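Local atomic coordinates of methionine-binding lipoprotein MetQ (PDB entry 4GOT), a protein that probably binds methionine and delivers it to the membrane permease of the MetNPQ ABC importer, and also takes part in methionine sulfoxide transport. Residues G82-E87 with N206-R211; M45-L50 with N58-I63; L86-I91 with A243-S248; E7-A12 with E54-Y59. All blocks are in the same frame, centred on the assembly; numbering follows the deposited sequence.

Contact 1. Residues G82-E87 with N206-R211; sequences GAVHLE and NIIAVR. With MSE (selenomethionine), chain B.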
loop_
_atom_site.group_PDB
_atom_site.type_symbol
_atom_site.label_atom_id
_atom_site.label_comp_id
_atom_site.label_asym_id
_atom_site.label_seq_id
_atom_site.Cartn_x
_atom_site.Cartn_y
_atom_site.Cartn_z
ATOM N N GLY A 82 -7.906 1.945 12.275
ATOM C CA GLY A 82 -6.738 2.787 12.617
ATOM C C GLY A 82 -5.509 2.547 11.725
ATOM O O GLY A 82 -5.215 1.412 11.309
ATOM N N ALA A 83 -4.780 3.631 11.460
ATOM C CA ALA A 83 -3.513 3.590 10.697
ATOM C C ALA A 83 -2.342 2.978 11.536
ATOM O O ALA A 83 -2.319 3.091 12.762
ATOM C CB ALA A 83 -3.183 5.013 10.193
ATOM N N VAL A 84 -1.395 2.330 10.867
ATOM C CA VAL A 84 -0.252 1.627 11.486
ATOM C C VAL A 84 1.117 2.108 10.951
ATOM O O VAL A 84 2.038 2.361 11.748
ATOM C CB VAL A 84 -0.325 0.098 11.295
ATOM C CG1 VAL A 84 0.790 -0.603 12.071
ATOM C CG2 VAL A 84 -1.687 -0.429 11.709
ATOM N N HIS A 85 1.217 2.199 9.616
ATOM C CA HIS A 85 2.465 2.412 8.885
ATOM C C HIS A 85 2.212 3.002 7.477
ATOM O O HIS A 85 1.163 2.809 6.853
ATOM C CB HIS A 85 3.306 1.109 8.804
ATOM C CG HIS A 85 2.938 0.185 7.683
ATOM N ND1 HIS A 85 2.301 -1.027 7.887
ATOM C CD2 HIS A 85 3.180 0.254 6.353
ATOM C CE1 HIS A 85 2.124 -1.631 6.731
ATOM N NE2 HIS A 85 2.653 -0.881 5.785
ATOM N N LEU A 86 3.235 3.681 6.991
ATOM C CA LEU A 86 3.319 4.243 5.646
ATOM C C LEU A 86 4.413 3.501 4.803
ATOM O O LEU A 86 5.508 3.130 5.307
ATOM C CB LEU A 86 3.643 5.771 5.779
ATOM C CG LEU A 86 3.710 6.621 4.481
ATOM C CD1 LEU A 86 2.405 6.545 3.684
ATOM C CD2 LEU A 86 4.120 8.083 4.748
ATOM N N GLU A 87 4.122 3.308 3.514
ATOM C CA GLU A 87 5.094 2.773 2.545
ATOM C C GLU A 87 5.284 3.787 1.396
ATOM O O GLU A 87 4.558 3.748 0.422
ATOM C CB GLU A 87 4.571 1.459 1.940
ATOM C CG GLU A 87 4.491 0.302 2.895
ATOM C CD GLU A 87 3.735 -0.892 2.307
ATOM O OE1 GLU A 87 3.719 -1.099 1.069
ATOM O OE2 GLU A 87 3.133 -1.620 3.117
ATOM N N ASN A 206 -1.146 2.779 5.613
ATOM C CA ASN A 206 -1.866 1.511 5.610
ATOM C C ASN A 206 -2.572 1.314 6.963
ATOM O O ASN A 206 -2.066 1.722 8.003
ATOM C CB ASN A 206 -0.888 0.346 5.387
ATOM C CG ASN A 206 -0.434 0.211 3.931
ATOM O OD1 ASN A 206 -0.248 -0.883 3.474
ATOM N ND2 ASN A 206 -0.280 1.346 3.193
ATOM N N ILE A 207 -3.708 0.636 6.931
ATOM C CA ILE A 207 -4.635 0.599 8.032
ATOM C C ILE A 207 -5.057 -0.841 8.340
ATOM O O ILE A 207 -4.874 -1.777 7.515
ATOM C CB ILE A 207 -5.912 1.442 7.733
ATOM C CG1 ILE A 207 -6.747 0.824 6.605
ATOM C CG2 ILE A 207 -5.540 2.923 7.502
ATOM C CD1 ILE A 207 -8.170 1.323 6.373
ATOM N N ILE A 208 -5.620 -0.976 9.534
ATOM C CA ILE A 208 -6.432 -2.102 9.893
ATOM C C ILE A 208 -7.881 -1.774 9.537
ATOM O O ILE A 208 -8.400 -0.740 9.926
ATOM C CB ILE A 208 -6.262 -2.475 11.375
ATOM C CG1 ILE A 208 -4.793 -2.838 11.651
ATOM C CG2 ILE A 208 -7.226 -3.596 11.728
ATOM C CD1 ILE A 208 -4.308 -4.177 11.072
ATOM N N ALA A 209 -8.490 -2.634 8.732
ATOM C CA ALA A 209 -9.925 -2.532 8.410
ATOM C C ALA A 209 -10.693 -3.702 9.036
ATOM O O ALA A 209 -10.166 -4.843 9.102
ATOM C CB ALA A 209 -10.146 -2.481 6.902
ATOM N N VAL A 210 -11.912 -3.392 9.496
ATOM C CA VAL A 210 -12.830 -4.341 10.117
ATOM C C VAL A 210 -14.222 -4.114 9.529
ATOM O O VAL A 210 -14.446 -3.149 8.788
ATOM C CB VAL A 210 -12.809 -4.204 11.677
ATOM C CG1 VAL A 210 -11.390 -4.486 12.241
ATOM C CG2 VAL A 210 -13.304 -2.810 12.122
ATOM N N ARG A 211 -15.154 -5.009 9.841
ATOM C CA ARG A 211 -16.551 -4.800 9.490
ATOM C C ARG A 211 -17.185 -3.696 10.354
ATOM O O ARG A 211 -16.772 -3.462 11.487
ATOM C CB ARG A 211 -17.336 -6.113 9.587
ATOM C CG ARG A 211 -16.944 -7.097 8.499
ATOM C CD ARG A 211 -17.873 -8.322 8.443
ATOM N NE ARG A 211 -17.750 -9.039 9.703
ATOM C CZ ARG A 211 -16.695 -9.759 10.075
ATOM N NH1 ARG A 211 -15.647 -9.910 9.289
ATOM N NH2 ARG A 211 -16.681 -10.332 11.267
HETATM N N MSE B 300 0.872 -1.620 0.927
HETATM C CA MSE B 300 0.477 -0.869 -0.302
HETATM C C MSE B 300 1.034 0.594 -0.327
HETATM O O MSE B 300 0.856 1.262 0.655
HETATM O OXT MSE B 300 1.610 1.157 -1.292
HETATM C CB MSE B 300 -1.058 -0.810 -0.364
HETATM C CG MSE B 300 -1.639 -0.358 -1.667
HETATM SE SE MSE B 300 -3.602 -0.106 -1.590
HETATM C CE MSE B 300 -4.149 -2.128 -1.666
#
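Ala-83 and Ile-207 form a non-hydrogen-bonded antiparallel pair, and His-85 pairs with Asn-206 one residue out of step, so a beta bulge interrupts this ladder in the mixed sheet of a type 2 periplasmic-binding-protein fold. The bulge is followed by the ligand site. Both backbone bonds at the bulge fall on Asn-206: Val-84 N to Asn-206 O (3.0 Å) and Asn-206 N to His-85 O (2.6 Å). His-85 has CG between its backbone N and carbonyl carbon (chi1 84°), which lays the imidazole against Asn-206. The CB of Asn-206 sits over one ring face in a CH-pi contact, 4.0 Å from the ring centroid, while ring and amide planes are inclined by 31°. His-85 ND1 bonds to Tyr-59 OH; its NE2 meets Glu-87 OE2, an oxygen whose position is less certain. Ile-208, on the face of the sheet that carries His-85, touches Val-84 CG2 with its CG1 at 3.9 Å. The amide of Asn-206 is fixed in rotation by partners on both ends: His-17 NE2 donates to OD1, and ND2 also donates to Tyr-204 O. Glu-87 is extended beyond CG and brings OE1 within 2.9 Å of the selenomethionine N, a hydrogen bond. That amino group also donates to Asn-206 OD1 (2.9 Å), and Asn-206 ND2 donates to the ligand carboxylate O at 2.8 Å, with a nearly straight angle of 167°.

Contact 2. Residues M45-L50 with N58-I63; sequences MYNKAL and NYFQHI. With MSE (selenomethionine), chain B.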
loop_
_atom_site.group_PDB
_atom_site.type_symbol
_atom_site.label_atom_id
_atom_site.label_comp_id
_atom_site.label_asym_id
_atom_site.label_seq_id
_atom_site.Cartn_x
_atom_site.Cartn_y
_atom_site.Cartn_z
HETATM N N MSE A 45 -8.647 -9.645 -3.045
HETATM C CA MSE A 45 -9.149 -10.693 -2.174
HETATM C C MSE A 45 -9.403 -10.290 -0.709
HETATM O O MSE A 45 -10.230 -10.915 -0.017
HETATM C CB MSE A 45 -8.204 -11.912 -2.214
HETATM C CG MSE A 45 -8.221 -12.560 -3.556
HETATM SE SE MSE A 45 -7.131 -14.194 -3.542
HETATM C CE MSE A 45 -8.201 -15.261 -2.287
ATOM N N TYR A 46 -8.695 -9.274 -0.223
ATOM C CA TYR A 46 -8.625 -9.000 1.216
ATOM C C TYR A 46 -9.951 -8.435 1.760
ATOM O O TYR A 46 -10.451 -8.924 2.743
ATOM C CB TYR A 46 -7.444 -8.070 1.504
ATOM C CG TYR A 46 -6.112 -8.767 1.308
ATOM C CD1 TYR A 46 -5.492 -8.816 0.068
ATOM C CD2 TYR A 46 -5.483 -9.417 2.372
ATOM C CE1 TYR A 46 -4.271 -9.509 -0.106
ATOM C CE2 TYR A 46 -4.293 -10.121 2.198
ATOM C CZ TYR A 46 -3.676 -10.162 0.973
ATOM O OH TYR A 46 -2.451 -10.817 0.858
ATOM N N ASN A 47 -10.528 -7.428 1.107
ATOM C CA ASN A 47 -11.819 -6.868 1.538
ATOM C C ASN A 47 -12.958 -7.843 1.343
ATOM O O ASN A 47 -13.903 -7.890 2.155
ATOM C CB ASN A 47 -12.091 -5.553 0.820
ATOM C CG ASN A 47 -11.305 -4.411 1.427
ATOM O OD1 ASN A 47 -11.021 -4.426 2.646
ATOM N ND2 ASN A 47 -10.943 -3.424 0.611
ATOM N N LYS A 48 -12.870 -8.656 0.287
ATOM C CA LYS A 48 -13.852 -9.723 0.070
ATOM C C LYS A 48 -13.876 -10.721 1.236
ATOM O O LYS A 48 -14.964 -11.097 1.720
ATOM C CB LYS A 48 -13.600 -10.452 -1.252
ATOM C CG LYS A 48 -14.672 -11.492 -1.579
ATOM C CD LYS A 48 -14.712 -11.783 -3.070
ATOM C CE LYS A 48 -16.067 -12.302 -3.506
ATOM N NZ LYS A 48 -16.454 -13.461 -2.661
ATOM N N ALA A 49 -12.692 -11.137 1.693
ATOM C CA ALA A 49 -12.586 -12.115 2.801
ATOM C C ALA A 49 -13.218 -11.529 4.084
ATOM O O ALA A 49 -13.973 -12.204 4.785
ATOM C CB ALA A 49 -11.120 -12.530 3.016
ATOM N N LEU A 50 -12.947 -10.244 4.348
ATOM C CA LEU A 50 -13.476 -9.560 5.516
ATOM C C LEU A 50 -14.977 -9.446 5.444
ATOM O O LEU A 50 -15.659 -9.861 6.350
ATOM C CB LEU A 50 -12.857 -8.157 5.635
ATOM C CG LEU A 50 -13.183 -7.249 6.823
ATOM C CD1 LEU A 50 -12.976 -7.940 8.170
ATOM C CD2 LEU A 50 -12.350 -5.964 6.680
ATOM N N ASN A 58 -8.438 -7.088 8.134
ATOM C CA ASN A 58 -7.381 -7.185 7.139
ATOM C C ASN A 58 -6.377 -6.034 7.374
ATOM O O ASN A 58 -6.712 -5.047 8.001
ATOM C CB ASN A 58 -7.933 -7.279 5.677
ATOM C CG ASN A 58 -8.687 -6.051 5.227
ATOM O OD1 ASN A 58 -8.260 -4.914 5.460
ATOM N ND2 ASN A 58 -9.756 -6.274 4.461
ATOM N N TYR A 59 -5.153 -6.222 6.889
ATOM C CA TYR A 59 -4.037 -5.290 7.078
ATOM C C TYR A 59 -3.246 -5.356 5.767
ATOM O O TYR A 59 -2.402 -6.266 5.559
ATOM C CB TYR A 59 -3.193 -5.793 8.252
ATOM C CG TYR A 59 -1.985 -4.996 8.620
ATOM C CD1 TYR A 59 -1.915 -3.638 8.391
ATOM C CD2 TYR A 59 -0.920 -5.607 9.293
ATOM C CE1 TYR A 59 -0.804 -2.931 8.770
ATOM C CE2 TYR A 59 0.192 -4.897 9.687
ATOM C CZ TYR A 59 0.265 -3.574 9.403
ATOM O OH TYR A 59 1.337 -2.842 9.807
ATOM N N PHE A 60 -3.606 -4.459 4.852
ATOM C CA PHE A 60 -3.031 -4.445 3.493
ATOM C C PHE A 60 -3.201 -3.147 2.700
ATOM O O PHE A 60 -2.467 -2.975 1.737
ATOM C CB PHE A 60 -3.567 -5.633 2.634
ATOM C CG PHE A 60 -4.885 -5.338 1.979
ATOM C CD1 PHE A 60 -6.041 -5.227 2.739
ATOM C CD2 PHE A 60 -4.953 -5.026 0.614
ATOM C CE1 PHE A 60 -7.245 -4.880 2.140
ATOM C CE2 PHE A 60 -6.159 -4.699 0.009
ATOM C CZ PHE A 60 -7.306 -4.639 0.780
ATOM N N GLN A 61 -4.132 -2.247 3.079
ATOM C CA GLN A 61 -4.553 -1.118 2.209
ATOM C C GLN A 61 -4.457 0.214 2.887
ATOM O O GLN A 61 -4.257 0.276 4.088
ATOM C CB GLN A 61 -6.025 -1.327 1.789
ATOM C CG GLN A 61 -7.049 -1.027 2.892
ATOM C CD GLN A 61 -8.384 -1.695 2.686
ATOM O OE1 GLN A 61 -9.016 -1.548 1.638
ATOM N NE2 GLN A 61 -8.842 -2.447 3.706
ATOM N N HIS A 62 -4.710 1.278 2.139
ATOM C CA HIS A 62 -4.833 2.639 2.720
ATOM C C HIS A 62 -6.300 3.097 2.578
ATOM O O HIS A 62 -7.116 2.387 2.006
ATOM C CB HIS A 62 -3.872 3.635 2.049
ATOM C CG HIS A 62 -3.737 3.464 0.556
ATOM N ND1 HIS A 62 -4.757 3.741 -0.346
ATOM C CD2 HIS A 62 -2.678 3.065 -0.191
ATOM C CE1 HIS A 62 -4.336 3.487 -1.574
ATOM N NE2 HIS A 62 -3.090 3.041 -1.510
ATOM N N ILE A 63 -6.629 4.261 3.131
ATOM C CA ILE A 63 -8.017 4.744 3.158
ATOM C C ILE A 63 -8.564 4.978 1.718
ATOM O O ILE A 63 -9.681 4.564 1.432
ATOM C CB ILE A 63 -8.200 5.993 4.078
ATOM C CG1 ILE A 63 -8.040 5.643 5.567
ATOM C CG2 ILE A 63 -9.530 6.732 3.813
ATOM C CD1 ILE A 63 -7.613 6.827 6.417
HETATM N N MSE B 300 0.872 -1.620 0.927
HETATM C CA MSE B 300 0.477 -0.869 -0.302
HETATM C C MSE B 300 1.034 0.594 -0.327
HETATM O O MSE B 300 0.856 1.262 0.655
HETATM O OXT MSE B 300 1.610 1.157 -1.292
HETATM C CB MSE B 300 -1.058 -0.810 -0.364
HETATM C CG MSE B 300 -1.639 -0.358 -1.667
HETATM SE SE MSE B 300 -3.602 -0.106 -1.590
HETATM C CE MSE B 300 -4.149 -2.128 -1.666
#
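Asn-47 and Gln-61 meet tip to tip through reciprocal amide hydrogen bonds. Asn-47 ND2 donates to Gln-61 OE1 (2.9 Å), and Gln-61 NE2 returns a bond to Asn-47 OD1 (3.1 Å), lying in that carbonyl's plane on a lone pair. The same oxygen takes a second donor, Asn-58 ND2 (2.9 Å), tilted 34° from the plane; Asn-58 ND2 also makes a weak bond to Tyr-46 O. Glu-69 accepts from Asn-47 ND2 as well. Phe-60 has CG between its backbone N and carbonyl carbon (chi1 85°), which turns the ring to an offset stack on Tyr-46, planes 20° apart. Tyr-46 CB lies over one Phe-60 face, 3.4 Å from the centroid, and Gln-61 CB over the centre of the opposite face. The methyl CD2 of Leu-50 packs against the Asn-58 amide, 3.4 Å from ND2. The ligand CE lies 3.7 Å from Phe-60 CE2, and its SE over a face of His-62, 3.2 Å from NE2. Helix 44-51 thus backs the side-chain end of the selenomethionine pocket.

Contact 3. Residues L86-I91 with A243-S248; sequences LEPFGI and AVLPVS. With MSE (selenomethionine), chain B.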
loop_
_atom_site.group_PDB
_atom_site.type_symbol
_atom_site.label_atom_id
_atom_site.label_comp_id
_atom_site.label_asym_id
_atom_site.label_seq_id
_atom_site.Cartn_x
_atom_site.Cartn_y
_atom_site.Cartn_z
ATOM N N LEU A 86 3.235 3.681 6.991
ATOM C CA LEU A 86 3.319 4.243 5.646
ATOM C C LEU A 86 4.413 3.501 4.803
ATOM O O LEU A 86 5.508 3.130 5.307
ATOM C CB LEU A 86 3.643 5.771 5.779
ATOM C CG LEU A 86 3.710 6.621 4.481
ATOM C CD1 LEU A 86 2.405 6.545 3.684
ATOM C CD2 LEU A 86 4.120 8.083 4.748
ATOM N N GLU A 87 4.122 3.308 3.514
ATOM C CA GLU A 87 5.094 2.773 2.545
ATOM C C GLU A 87 5.284 3.787 1.396
ATOM O O GLU A 87 4.558 3.748 0.422
ATOM C CB GLU A 87 4.571 1.459 1.940
ATOM C CG GLU A 87 4.491 0.302 2.895
ATOM C CD GLU A 87 3.735 -0.892 2.307
ATOM O OE1 GLU A 87 3.719 -1.099 1.069
ATOM O OE2 GLU A 87 3.133 -1.620 3.117
ATOM N N PRO A 88 6.236 4.730 1.518
ATOM C CA PRO A 88 6.461 5.610 0.360
ATOM C C PRO A 88 6.714 4.828 -0.964
ATOM O O PRO A 88 7.593 3.947 -1.043
ATOM C CB PRO A 88 7.661 6.439 0.798
ATOM C CG PRO A 88 7.505 6.516 2.274
ATOM C CD PRO A 88 7.031 5.147 2.680
ATOM N N PHE A 89 5.852 5.131 -1.952
ATOM C CA PHE A 89 5.824 4.540 -3.282
ATOM C C PHE A 89 7.163 4.738 -4.023
ATOM O O PHE A 89 7.854 5.779 -3.874
ATOM C CB PHE A 89 4.716 5.258 -4.077
ATOM C CG PHE A 89 3.917 4.392 -5.020
ATOM C CD1 PHE A 89 4.065 3.026 -5.100
ATOM C CD2 PHE A 89 2.921 4.987 -5.763
ATOM C CE1 PHE A 89 3.295 2.263 -5.954
ATOM C CE2 PHE A 89 2.117 4.217 -6.606
ATOM C CZ PHE A 89 2.310 2.842 -6.705
ATOM N N GLY A 90 7.517 3.730 -4.806
ATOM C CA GLY A 90 8.734 3.749 -5.610
ATOM C C GLY A 90 8.514 3.588 -7.121
ATOM O O GLY A 90 7.563 2.873 -7.591
ATOM N N ILE A 91 9.406 4.258 -7.863
ATOM C CA ILE A 91 9.612 4.048 -9.285
ATOM C C ILE A 91 10.987 3.426 -9.529
ATOM O O ILE A 91 11.988 3.835 -8.914
ATOM C CB ILE A 91 9.542 5.347 -10.104
ATOM C CG1 ILE A 91 8.219 6.092 -9.802
ATOM C CG2 ILE A 91 9.712 4.988 -11.590
ATOM C CD1 ILE A 91 8.202 7.556 -10.216
ATOM N N ALA A 243 12.180 1.841 4.321
ATOM C CA ALA A 243 11.165 1.602 3.255
ATOM C C ALA A 243 9.735 1.629 3.830
ATOM O O ALA A 243 8.738 1.867 3.113
ATOM C CB ALA A 243 11.451 0.273 2.542
ATOM N N VAL A 244 9.634 1.316 5.124
ATOM C CA VAL A 244 8.361 1.253 5.840
ATOM C C VAL A 244 8.547 2.075 7.094
ATOM O O VAL A 244 9.489 1.833 7.828
ATOM C CB VAL A 244 8.003 -0.204 6.253
ATOM C CG1 VAL A 244 6.633 -0.305 6.925
ATOM C CG2 VAL A 244 8.062 -1.113 5.051
ATOM N N LEU A 245 7.599 2.954 7.368
ATOM C CA LEU A 245 7.656 3.895 8.452
ATOM C C LEU A 245 6.404 3.755 9.347
ATOM O O LEU A 245 5.276 3.813 8.830
ATOM C CB LEU A 245 7.691 5.306 7.838
ATOM C CG LEU A 245 8.768 5.490 6.750
ATOM C CD1 LEU A 245 8.550 6.833 6.052
ATOM C CD2 LEU A 245 10.182 5.372 7.374
ATOM N N PRO A 246 6.588 3.590 10.678
ATOM C CA PRO A 246 5.409 3.589 11.585
ATOM C C PRO A 246 4.727 4.966 11.573
ATOM O O PRO A 246 5.398 5.926 11.282
ATOM C CB PRO A 246 6.004 3.258 12.960
ATOM C CG PRO A 246 7.489 3.445 12.844
ATOM C CD PRO A 246 7.868 3.533 11.405
ATOM N N VAL A 247 3.403 5.056 11.751
ATOM C CA VAL A 247 2.747 6.374 11.845
ATOM C C VAL A 247 1.813 6.323 13.046
ATOM O O VAL A 247 1.623 5.244 13.633
ATOM C CB VAL A 247 1.959 6.802 10.569
ATOM C CG1 VAL A 247 2.913 7.156 9.405
ATOM C CG2 VAL A 247 0.926 5.741 10.167
ATOM N N SER A 248 1.264 7.471 13.444
ATOM C CA SER A 248 0.274 7.477 14.490
ATOM C C SER A 248 -1.084 6.887 13.975
ATOM O O SER A 248 -1.335 6.801 12.777
ATOM C CB SER A 248 0.131 8.892 15.057
ATOM O OG SER A 248 -0.360 9.740 14.057
HETATM N N MSE B 300 0.872 -1.620 0.927
HETATM C CA MSE B 300 0.477 -0.869 -0.302
HETATM C C MSE B 300 1.034 0.594 -0.327
HETATM O O MSE B 300 0.856 1.262 0.655
HETATM O OXT MSE B 300 1.610 1.157 -1.292
HETATM C CB MSE B 300 -1.058 -0.810 -0.364
HETATM C CG MSE B 300 -1.639 -0.358 -1.667
HETATM SE SE MSE B 300 -3.602 -0.106 -1.590
HETATM C CE MSE B 300 -4.149 -2.128 -1.666
HETATM O O HOH W 1 9.487 3.407 0.815
#
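Leu-86 and Leu-245 are a hydrogen-bonded antiparallel pair, joined by two nearly straight bonds: Leu-86 N to Leu-245 O (2.8 Å) and Leu-245 N to Leu-86 O (2.9 Å). Leu-86 O also receives a CA-H...O contact from Val-244 CA at 3.5 Å. Beside this pair, Leu-86 CB meets Val-247 CG1 at 3.9 Å. Leu-245 has CG anti to its carbonyl carbon (chi1 -51°), and its CD1 comes within 3.9 Å of Pro-88 CG, the two side chains crossing at about a right angle. Beyond the pair, where both segments are loop, a water joins them, donating to Pro-88 O (2.7 Å) and to Ala-243 O (2.9 Å), so two carbonyls that cannot bond each other share one bridge.

Further out, Val-247 is held by a backbone bond to Val-84, which continues the pairing along strand 78-86. Val-244 rests on Pro-16 of helix 14-29 and on Val-179 of helix 179-184. On the other side, Phe-89 N bonds to Glu-197, and Gly-90 pairs with Ile-177 in the second sheet. The contact therefore lies where the chain leaves the sheet containing strand 78-86 and enters the one containing 90-92, with Glu-87 facing the ligand. Such a connection between two lobes, flanking the bound solute, is consistent with one of the two interdomain crossovers of a type 2 periplasmic-binding-protein fold.

Contact 4. Residues E7-A12 with E54-Y59; sequences EIVVAA and EVDANY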
loop_
_atom_site.group_PDB
_atom_site.type_symbol
_atom_site.label_atom_id
_atom_site.label_comp_id
_atom_site.label_asym_id
_atom_site.label_seq_id
_atom_site.Cartn_x
_atom_site.Cartn_y
_atom_site.Cartn_z
ATOM N N GLU A 7 -9.644 -15.032 19.751
ATOM C CA GLU A 7 -8.723 -15.211 18.610
ATOM C C GLU A 7 -9.013 -14.141 17.553
ATOM O O GLU A 7 -10.168 -13.864 17.221
ATOM C CB GLU A 7 -8.879 -16.598 17.996
ATOM C CG GLU A 7 -7.997 -16.866 16.783
ATOM C CD GLU A 7 -8.300 -18.233 16.123
ATOM O OE1 GLU A 7 -9.494 -18.506 15.787
ATOM O OE2 GLU A 7 -7.338 -19.034 15.940
ATOM N N ILE A 8 -7.956 -13.534 17.040
ATOM C CA ILE A 8 -8.082 -12.521 16.039
ATOM C C ILE A 8 -7.533 -13.143 14.768
ATOM O O ILE A 8 -6.337 -13.496 14.714
ATOM C CB ILE A 8 -7.233 -11.268 16.377
ATOM C CG1 ILE A 8 -7.397 -10.827 17.842
ATOM C CG2 ILE A 8 -7.603 -10.133 15.430
ATOM C CD1 ILE A 8 -6.437 -9.696 18.251
ATOM N N VAL A 9 -8.398 -13.294 13.763
ATOM C CA VAL A 9 -8.016 -13.797 12.415
ATOM C C VAL A 9 -7.855 -12.584 11.489
ATOM O O VAL A 9 -8.780 -11.777 11.325
ATOM C CB VAL A 9 -9.037 -14.850 11.859
ATOM C CG1 VAL A 9 -8.581 -15.460 10.535
ATOM C CG2 VAL A 9 -9.290 -15.931 12.898
ATOM N N VAL A 10 -6.661 -12.434 10.911
ATOM C CA VAL A 10 -6.358 -11.281 10.070
ATOM C C VAL A 10 -5.813 -11.711 8.688
ATOM O O VAL A 10 -4.853 -12.500 8.623
ATOM C CB VAL A 10 -5.303 -10.367 10.747
ATOM C CG1 VAL A 10 -5.170 -9.056 9.985
ATOM C CG2 VAL A 10 -5.671 -10.132 12.202
ATOM N N ALA A 11 -6.383 -11.168 7.609
ATOM C CA ALA A 11 -5.814 -11.349 6.240
ATOM C C ALA A 11 -4.857 -10.186 6.001
ATOM O O ALA A 11 -5.248 -9.026 6.247
ATOM C CB ALA A 11 -6.888 -11.430 5.155
ATOM N N ALA A 12 -3.606 -10.521 5.641
ATOM C CA ALA A 12 -2.504 -9.549 5.448
ATOM C C ALA A 12 -1.615 -9.950 4.266
ATOM O O ALA A 12 -1.377 -11.150 3.997
ATOM C CB ALA A 12 -1.653 -9.418 6.707
ATOM N N GLU A 54 -14.714 -14.361 6.778
ATOM C CA GLU A 54 -13.647 -15.379 6.888
ATOM C C GLU A 54 -12.530 -14.881 7.787
ATOM O O GLU A 54 -11.740 -15.658 8.271
ATOM C CB GLU A 54 -13.027 -15.690 5.527
ATOM C CG GLU A 54 -13.975 -16.270 4.503
ATOM C CD GLU A 54 -13.417 -16.165 3.091
ATOM O OE1 GLU A 54 -12.181 -16.007 2.913
ATOM O OE2 GLU A 54 -14.229 -16.235 2.152
ATOM N N VAL A 55 -12.442 -13.572 7.974
ATOM C CA VAL A 55 -11.447 -12.999 8.884
ATOM C C VAL A 55 -12.123 -11.901 9.712
ATOM O O VAL A 55 -13.231 -11.464 9.394
ATOM C CB VAL A 55 -10.186 -12.510 8.117
ATOM C CG1 VAL A 55 -9.609 -13.668 7.282
ATOM C CG2 VAL A 55 -10.510 -11.321 7.226
ATOM N N ASP A 56 -11.457 -11.487 10.778
ATOM C CA ASP A 56 -11.943 -10.404 11.659
ATOM C C ASP A 56 -11.454 -9.018 11.183
ATOM O O ASP A 56 -12.068 -7.982 11.459
ATOM C CB ASP A 56 -11.403 -10.599 13.100
ATOM C CG ASP A 56 -11.950 -11.849 13.802
ATOM O OD1 ASP A 56 -13.124 -11.799 14.222
ATOM O OD2 ASP A 56 -11.195 -12.845 14.015
ATOM N N ALA A 57 -10.339 -9.013 10.476
ATOM C CA ALA A 57 -9.651 -7.789 10.095
ATOM C C ALA A 57 -8.757 -8.115 8.913
ATOM O O ALA A 57 -8.442 -9.303 8.634
ATOM C CB ALA A 57 -8.843 -7.242 11.275
ATOM N N ASN A 58 -8.438 -7.088 8.134
ATOM C CA ASN A 58 -7.381 -7.185 7.139
ATOM C C ASN A 58 -6.377 -6.034 7.374
ATOM O O ASN A 58 -6.712 -5.047 8.001
ATOM C CB ASN A 58 -7.933 -7.279 5.677
ATOM C CG ASN A 58 -8.687 -6.051 5.227
ATOM O OD1 ASN A 58 -8.260 -4.914 5.460
ATOM N ND2 ASN A 58 -9.756 -6.274 4.461
ATOM N N TYR A 59 -5.153 -6.222 6.889
ATOM C CA TYR A 59 -4.037 -5.290 7.078
ATOM C C TYR A 59 -3.246 -5.356 5.767
ATOM O O TYR A 59 -2.402 -6.266 5.559
ATOM C CB TYR A 59 -3.193 -5.793 8.252
ATOM C CG TYR A 59 -1.985 -4.996 8.620
ATOM C CD1 TYR A 59 -1.915 -3.638 8.391
ATOM C CD2 TYR A 59 -0.920 -5.607 9.293
ATOM C CE1 TYR A 59 -0.804 -2.931 8.770
ATOM C CE2 TYR A 59 0.192 -4.897 9.687
ATOM C CZ TYR A 59 0.265 -3.574 9.403
ATOM O OH TYR A 59 1.337 -2.842 9.807
#
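Strands 7-12 and 57-59 run parallel with axes inclined by 36°, in a ladder that includes Ala-11 N to Ala-57 O (3.0 Å) and Tyr-59 N to Ala-11 O (2.9 Å). At its start the pattern is irregular: Val-9 O accepts from both Asp-56 N (2.7 Å) and Ala-57 N (3.3 Å). Asp-56 also answers with its side chain. Its CG is anti to the carbonyl carbon (chi1 -66°), which brings OD2 to Val-9 N at 2.8 Å, the bond nearly straight (170°) and made on the anti lone pair. The other oxygen, OD1, forms a salt bridge with Lys-219. Val-55 CG1 packs crosswise on Val-9 CG1 at 3.9 Å and also touches Ala-11 CB. On the face opposite Ala-11, Tyr-59 CB meets Ala-12 CB and Val-10 CG1. Helix 14-29 lies on this face of Val-10, Ala-12 and Tyr-59, and helix 44-51 on that of Ala-11 and Asn-58: the helix-flanked parallel part of an alpha/beta lobe sheet, ordered 34-38, 7-12, 57-62 and then antiparallel 206-211.

Overall arrangement
All four contacts are largely buried and reach one mixed sheet, yet they differ with distance from the ligand. Contacts 1, 2 and 3 touch selenomethionine, whereas contact 4, centred about 17 Å from the chain centre, has more exposed margins and is bonded chiefly through backbone. Contacts 2 and 4 share strand 57-62, one using its amide and aromatic side chains against a helix, the other its backbone against a strand. Contacts 1 and 3 share Leu-86 and Glu-87: side-chain polar groups dominate the first, a backbone pair with apolar flanks and a bridging water the second. Tyr-59 links contact 1 to contacts 2 and 4, while contacts 3 and 4 do not touch.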